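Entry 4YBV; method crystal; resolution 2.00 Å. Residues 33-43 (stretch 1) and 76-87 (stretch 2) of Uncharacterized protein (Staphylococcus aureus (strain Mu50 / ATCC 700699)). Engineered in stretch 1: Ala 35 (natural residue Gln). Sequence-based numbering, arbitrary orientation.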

ATOM      1  N   VAL A  33     -21.841  10.563  -5.330  1.00 25.62           N
ATOM      2  CA  VAL A  33     -20.524  10.021  -4.956  1.00 22.44           C
ATOM      3  C   VAL A  33     -20.512   9.481  -3.524  1.00 24.91           C
ATOM      4  O   VAL A  33     -19.446   9.175  -2.970  1.00 23.45           O
ATOM      5  N   LYS A  34     -21.683   9.350  -2.905  1.00 21.30           N
ATOM      6  CA  LYS A  34     -21.727   8.771  -1.574  1.00 25.18           C
ATOM      7  C   LYS A  34     -21.703   7.222  -1.649  1.00 25.35           C
ATOM      8  O   LYS A  34     -22.049   6.645  -2.652  1.00 22.60           O
ATOM      9  N   ALA A  35     -21.409   6.603  -0.531  1.00 23.36           N
ATOM     10  CA  ALA A  35     -21.560   5.209  -0.326  1.00 26.70           C
ATOM     11  C   ALA A  35     -23.050   5.193   0.088  1.00 31.88           C
ATOM     12  O   ALA A  35     -23.572   6.202   0.434  1.00 29.82           O
ATOM     13  N   PRO A  36     -23.709   4.048   0.110  1.00 33.14           N
ATOM     14  CA  PRO A  36     -25.127   4.026   0.500  1.00 30.72           C
ATOM     15  C   PRO A  36     -25.435   4.426   1.956  1.00 33.23           C
ATOM     16  O   PRO A  36     -26.574   4.755   2.252  1.00 40.40           O
ATOM     17  N   PHE A  37     -24.446   4.402   2.838  1.00 32.74           N
ATOM     18  CA  PHE A  37     -24.652   4.673   4.266  1.00 42.90           C
ATOM     19  C   PHE A  37     -25.251   6.003   4.779  1.00 46.10           C
ATOM     20  O   PHE A  37     -26.084   5.951   5.672  1.00 65.26           O
ATOM     21  N   GLY A  38     -24.909   7.175   4.249  1.00 46.61           N
ATOM     22  CA  GLY A  38     -23.920   7.380   3.223  1.00 41.84           C
ATOM     23  C   GLY A  38     -23.095   8.636   3.475  1.00 40.26           C
ATOM     24  O   GLY A  38     -23.610   9.713   3.757  1.00 39.42           O
ATOM     25  N   TYR A  39     -21.793   8.477   3.345  1.00 31.74           N
ATOM     26  CA  TYR A  39     -20.822   9.515   3.488  1.00 30.55           C
ATOM     27  C   TYR A  39     -20.080   9.331   2.178  1.00 31.02           C
ATOM     28  O   TYR A  39     -20.319   8.372   1.479  1.00 27.92           O
ATOM     29  N   LEU A  40     -19.236  10.262   1.828  1.00 20.45           N
ATOM     30  CA  LEU A  40     -18.542  10.181   0.567  1.00 21.28           C
ATOM     31  C   LEU A  40     -17.902   8.788   0.439  1.00 18.82           C
ATOM     32  O   LEU A  40     -17.257   8.322   1.354  1.00 19.54           O
ATOM     33  N   HIS A  41     -18.125   8.139  -0.686  1.00 19.05           N
ATOM     34  CA  HIS A  41     -17.535   6.800  -0.967  1.00 21.68           C
ATOM     35  C   HIS A  41     -15.996   6.865  -0.940  1.00 17.83           C
ATOM     36  O   HIS A  41     -15.418   7.680  -1.631  1.00 19.99           O
ATOM     37  N   GLY A  42     -15.334   6.017  -0.164  1.00 20.19           N
ATOM     38  CA  GLY A  42     -13.869   6.007  -0.144  1.00 20.94           C
ATOM     39  C   GLY A  42     -13.209   5.960  -1.533  1.00 20.07           C
ATOM     40  O   GLY A  42     -12.113   6.530  -1.797  1.00 19.39           O
ATOM     41  N   GLY A  43     -13.867   5.257  -2.447  1.00 17.73           N
ATOM     42  CA  GLY A  43     -13.387   5.167  -3.817  1.00 18.21           C
ATOM     43  C   GLY A  43     -13.399   6.478  -4.596  1.00 18.26           C
ATOM     44  O   GLY A  43     -12.544   6.690  -5.461  1.00 18.38           O
ATOM     45  N   ASN A  76      -5.253   5.447   3.123  1.00 24.68           N
ATOM     46  CA  ASN A  76      -5.872   5.256   4.425  1.00 21.29           C
ATOM     47  C   ASN A  76      -7.054   6.170   4.507  1.00 23.71           C
ATOM     48  O   ASN A  76      -6.941   7.393   4.294  1.00 22.12           O
ATOM     49  N   HIS A  77      -8.187   5.592   4.870  1.00 21.07           N
ATOM     50  CA  HIS A  77      -9.406   6.335   5.113  1.00 22.96           C
ATOM     51  C   HIS A  77      -9.436   6.729   6.597  1.00 26.29           C
ATOM     52  O   HIS A  77      -9.190   5.876   7.457  1.00 26.75           O
ATOM     53  N   ILE A  78      -9.722   8.003   6.889  1.00 22.39           N
ATOM     54  CA  ILE A  78      -9.583   8.547   8.250  1.00 28.34           C
ATOM     55  C   ILE A  78     -10.921   8.993   8.808  1.00 25.24           C
ATOM     56  O   ILE A  78     -11.581   8.232   9.486  1.00 35.76           O
ATOM     57  N   HIS A  79     -11.327  10.225   8.522  1.00 28.01           N
ATOM     58  CA  HIS A  79     -12.660  10.696   8.879  1.00 26.91           C
ATOM     59  C   HIS A  79     -13.576  10.588   7.684  1.00 31.18           C
ATOM     60  O   HIS A  79     -13.154  10.212   6.607  1.00 26.54           O
ATOM     61  N   SER A  80     -14.838  10.934   7.888  1.00 35.43           N
ATOM     62  CA  SER A  80     -15.823  10.881   6.819  1.00 36.72           C
ATOM     63  C   SER A  80     -16.248  12.279   6.435  1.00 36.66           C
ATOM     64  O   SER A  80     -15.958  13.262   7.151  1.00 38.58           O
ATOM     65  N   ALA A  81     -16.901  12.376   5.284  1.00 30.44           N
ATOM     66  CA  ALA A  81     -17.486  13.632   4.832  1.00 34.79           C
ATOM     67  C   ALA A  81     -18.886  13.312   4.391  1.00 35.89           C
ATOM     68  O   ALA A  81     -19.061  12.315   3.696  1.00 30.55           O
ATOM     69  N   LYS A  82     -19.880  14.124   4.768  1.00 36.11           N
ATOM     70  CA  LYS A  82     -21.260  13.860   4.300  1.00 34.80           C
ATOM     71  C   LYS A  82     -21.817  15.005   3.477  1.00 35.06           C
ATOM     72  O   LYS A  82     -22.833  14.863   2.783  1.00 28.64           O
ATOM     73  N   ASP A  83     -21.146  16.150   3.552  1.00 34.50           N
ATOM     74  CA  ASP A  83     -21.594  17.315   2.806  1.00 39.57           C
ATOM     75  C   ASP A  83     -20.442  18.264   2.569  1.00 36.68           C
ATOM     76  O   ASP A  83     -19.309  17.993   2.980  1.00 36.44           O
ATOM     77  N   GLY A  84     -20.738  19.372   1.901  1.00 36.38           N
ATOM     78  CA  GLY A  84     -19.720  20.361   1.600  1.00 37.01           C
ATOM     79  C   GLY A  84     -18.889  19.947   0.406  1.00 36.47           C
ATOM     80  O   GLY A  84     -19.417  19.374  -0.557  1.00 37.02           O
ATOM     81  N   ARG A  85     -17.601  20.261   0.460  1.00 30.07           N
ATOM     82  CA  ARG A  85     -16.661  19.924  -0.600  1.00 28.83           C
ATOM     83  C   ARG A  85     -15.539  19.191   0.049  1.00 26.00           C
ATOM     84  O   ARG A  85     -15.296  19.375   1.235  1.00 29.08           O
ATOM     85  N   VAL A  86     -14.868  18.337  -0.715  1.00 23.80           N
ATOM     86  CA  VAL A  86     -13.603  17.785  -0.280  1.00 21.31           C
ATOM     87  C   VAL A  86     -12.516  18.269  -1.205  1.00 24.56           C
ATOM     88  O   VAL A  86     -12.733  18.494  -2.410  1.00 21.63           O
ATOM     89  N   THR A  87     -11.332  18.415  -0.623  1.00 24.28           N
ATOM     90  CA  THR A  87     -10.200  18.981  -1.318  1.00 20.44           C
ATOM     91  C   THR A  87      -8.991  18.104  -1.178  1.00 19.48           C
ATOM     92  O   THR A  87      -8.569  17.729  -0.082  1.00 23.19           O
TER

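The most unusual feature of this contact is a double link between the main chains of Leu 40 and Ala 81, one bond direct and one made through a water. Leu 40 N donates to Ala 81 O over 2.8 Å, with a nearly straight N-H...acceptor angle of 169°. Beside it, water 1 donates to Leu 40 O (3.0 Å from the water O) and accepts from Ala 81 N (2.9 Å), so the second link between these two residues is made through solvent. The general principle is that two loops can be joined by their main chains while side chains fill the flanks.

Leu 40 (chi1 t, chi2 p) points sideways, yet its CD2 reaches Val 86 CG2 at 3.8 Å. Val 86, rotamer m, points toward the first stretch from a strand, and Ala 81 adds a looser apolar contact, its CB 4.4 Å from Leu 40 CB.

Tyr 39, chi1 m, loses the largest area to the other stretch. Ala 81 O lies at its ring edge, 3.3 Å from Tyr 39 CB. Ser 80, rotamer p, points toward the first stretch and brings OG within 3.3 Å of Tyr 39 CD2, while the extended Lys 82 chain (p, then t throughout) places CD 3.5 Å from Tyr 39 CE2. These approaches bring both polar and aliphatic atoms against the ring, and the residue stays partly exposed. Lys 34 starts sideways, but its m, t, t, t chain carries the amine to the second stretch, where Lys 34 NZ donates a weak hydrogen bond to Lys 82 O at 3.2 Å.

At the far end, His 77 (chi1 m) points toward the first stretch and sets CE1 3.3 Å from Gly 42 O, with the carbonyl at the ring edge. An ideal CB on Gly 42 would lie 2.8 Å from His 77 NE2, a clash; glycine's bareness leaves room for the imidazole.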

ATOM      1  CB  VAL A  33     -19.397  11.102  -5.109  1.00 22.75           C
ATOM      2  CG1 VAL A  33     -19.161  11.415  -6.547  1.00 23.22           C
ATOM      3  CG2 VAL A  33     -19.752  12.373  -4.361  1.00 22.76           C
ATOM      4  CB  LYS A  34     -22.978   9.236  -0.813  1.00 24.32           C
ATOM      5  CG  LYS A  34     -22.971  10.697  -0.486  1.00 28.13           C
ATOM      6  CD  LYS A  34     -24.171  11.096   0.384  1.00 32.51           C
ATOM      7  CE  LYS A  34     -24.097  12.591   0.760  1.00 30.60           C
ATOM      8  NZ  LYS A  34     -25.140  12.932   1.783  1.00 39.04           N
ATOM      9  CB  ALA A  35     -20.696   4.722   0.799  1.00 25.59           C
ATOM     10  CB  PRO A  36     -25.534   2.574   0.246  1.00 30.39           C
ATOM     11  CG  PRO A  36     -24.588   2.106  -0.803  1.00 31.30           C
ATOM     12  CD  PRO A  36     -23.285   2.761  -0.459  1.00 26.46           C
ATOM     13  CB  PHE A  37     -23.371   4.349   5.039  1.00 20.00           C
ATOM     14  CG  PHE A  37     -23.572   4.252   6.517  1.00 20.00           C
ATOM     15  CD1 PHE A  37     -22.947   5.136   7.373  1.00 20.00           C
ATOM     16  CD2 PHE A  37     -24.395   3.278   7.050  1.00 20.00           C
ATOM     17  CE1 PHE A  37     -23.139   5.048   8.737  1.00 20.00           C
ATOM     18  CE2 PHE A  37     -24.592   3.184   8.414  1.00 20.00           C
ATOM     19  CZ  PHE A  37     -23.962   4.071   9.256  1.00 20.00           C
ATOM     20  CB  TYR A  39     -19.943   9.277   4.684  1.00 29.11           C
ATOM     21  CG  TYR A  39     -20.656   9.487   5.984  1.00 35.25           C
ATOM     22  CD1 TYR A  39     -21.392   8.483   6.545  1.00 44.71           C
ATOM     23  CD2 TYR A  39     -20.587  10.690   6.655  1.00 42.06           C
ATOM     24  CE1 TYR A  39     -22.046   8.658   7.734  1.00 47.77           C
ATOM     25  CE2 TYR A  39     -21.236  10.871   7.849  1.00 47.73           C
ATOM     26  CZ  TYR A  39     -21.967   9.844   8.376  1.00 47.71           C
ATOM     27  OH  TYR A  39     -22.626   9.991   9.553  1.00 58.25           O
ATOM     28  CB  LEU A  40     -17.470  11.265   0.465  1.00 19.20           C
ATOM     29  CG  LEU A  40     -16.601  11.311  -0.786  1.00 16.89           C
ATOM     30  CD1 LEU A  40     -17.415  11.628  -2.016  1.00 20.90           C
ATOM     31  CD2 LEU A  40     -15.434  12.315  -0.568  1.00 18.99           C
ATOM     32  CB  HIS A  41     -18.019   6.321  -2.331  1.00 14.88           C
ATOM     33  CG  HIS A  41     -17.820   4.857  -2.590  1.00 20.00           C
ATOM     34  ND1 HIS A  41     -16.574   4.302  -2.804  1.00 16.37           N
ATOM     35  CD2 HIS A  41     -18.713   3.839  -2.716  1.00 18.95           C
ATOM     36  CE1 HIS A  41     -16.708   3.010  -3.040  1.00 22.59           C
ATOM     37  NE2 HIS A  41     -18.002   2.701  -2.981  1.00 22.91           N
ATOM     38  CB  ASN A  76      -4.943   5.590   5.613  1.00 26.71           C
ATOM     39  CG  ASN A  76      -4.001   4.479   5.965  1.00 31.17           C
ATOM     40  OD1 ASN A  76      -2.961   4.314   5.316  1.00 36.90           O
ATOM     41  ND2 ASN A  76      -4.300   3.755   7.035  1.00 21.98           N
ATOM     42  CB  HIS A  77     -10.628   5.470   4.694  1.00 25.29           C
ATOM     43  CG  HIS A  77     -10.662   5.148   3.217  1.00 23.55           C
ATOM     44  ND1 HIS A  77     -10.676   6.126   2.241  1.00 22.90           N
ATOM     45  CD2 HIS A  77     -10.692   3.964   2.558  1.00 22.84           C
ATOM     46  CE1 HIS A  77     -10.737   5.558   1.053  1.00 23.87           C
ATOM     47  NE2 HIS A  77     -10.736   4.244   1.216  1.00 20.53           N
ATOM     48  CB  ILE A  78      -8.611   9.758   8.324  1.00 29.20           C
ATOM     49  CG1 ILE A  78      -7.259   9.444   7.690  1.00 34.84           C
ATOM     50  CG2 ILE A  78      -8.416  10.231   9.777  1.00 29.94           C
ATOM     51  CD1 ILE A  78      -6.504   8.361   8.384  1.00 30.34           C
ATOM     52  CB  HIS A  79     -12.639  12.148   9.361  1.00 37.53           C
ATOM     53  CG  HIS A  79     -11.964  12.339  10.685  1.00 40.14           C
ATOM     54  ND1 HIS A  79     -10.648  12.745  10.799  1.00 45.62           N
ATOM     55  CD2 HIS A  79     -12.423  12.187  11.952  1.00 34.45           C
ATOM     56  CE1 HIS A  79     -10.328  12.833  12.080  1.00 43.64           C
ATOM     57  NE2 HIS A  79     -11.388  12.504  12.799  1.00 37.93           N
ATOM     58  CB  SER A  80     -17.040  10.050   7.233  1.00 38.32           C
ATOM     59  OG  SER A  80     -17.751  10.695   8.284  1.00 44.34           O
ATOM     60  CB  ALA A  81     -16.689  14.226   3.682  1.00 29.33           C
ATOM     61  CB  LYS A  82     -22.189  13.574   5.470  1.00 36.23           C
ATOM     62  CG  LYS A  82     -21.909  14.412   6.702  1.00 42.57           C
ATOM     63  CD  LYS A  82     -22.797  14.004   7.858  1.00 54.87           C
ATOM     64  CE  LYS A  82     -22.193  14.472   9.178  1.00 64.50           C
ATOM     65  NZ  LYS A  82     -22.808  13.800  10.364  1.00 68.27           N
ATOM     66  CB  ASP A  83     -22.742  18.031   3.543  1.00 38.10           C
ATOM     67  CG  ASP A  83     -22.481  18.206   5.043  1.00 37.78           C
ATOM     68  OD1 ASP A  83     -21.382  18.648   5.451  1.00 39.06           O
ATOM     69  OD2 ASP A  83     -23.395  17.870   5.827  1.00 49.94           O
ATOM     70  CB  ARG A  85     -16.132  21.163  -1.332  1.00 29.10           C
ATOM     71  CG  ARG A  85     -17.215  21.951  -2.051  1.00 31.18           C
ATOM     72  CD  ARG A  85     -16.615  23.151  -2.784  1.00 29.30           C
ATOM     73  NE  ARG A  85     -15.748  22.780  -3.906  1.00 25.41           N
ATOM     74  CZ  ARG A  85     -16.189  22.538  -5.135  1.00 25.05           C
ATOM     75  NH1 ARG A  85     -17.480  22.595  -5.387  1.00 29.81           N
ATOM     76  NH2 ARG A  85     -15.347  22.226  -6.116  1.00 28.34           N
ATOM     77  CB  VAL A  86     -13.619  16.242  -0.235  1.00 25.55           C
ATOM     78  CG1 VAL A  86     -14.638  15.802   0.796  1.00 26.39           C
ATOM     79  CG2 VAL A  86     -13.902  15.644  -1.620  1.00 20.21           C
ATOM     80  CB  THR A  87      -9.857  20.393  -0.761  1.00 23.51           C
ATOM     81  OG1 THR A  87     -11.025  21.200  -0.845  1.00 26.21           O
ATOM     82  CG2 THR A  87      -8.740  21.001  -1.593  1.00 19.11           C
TER
HETATM   83  O   HOH W   1     -16.401   9.908   3.792  1.00 26.62           O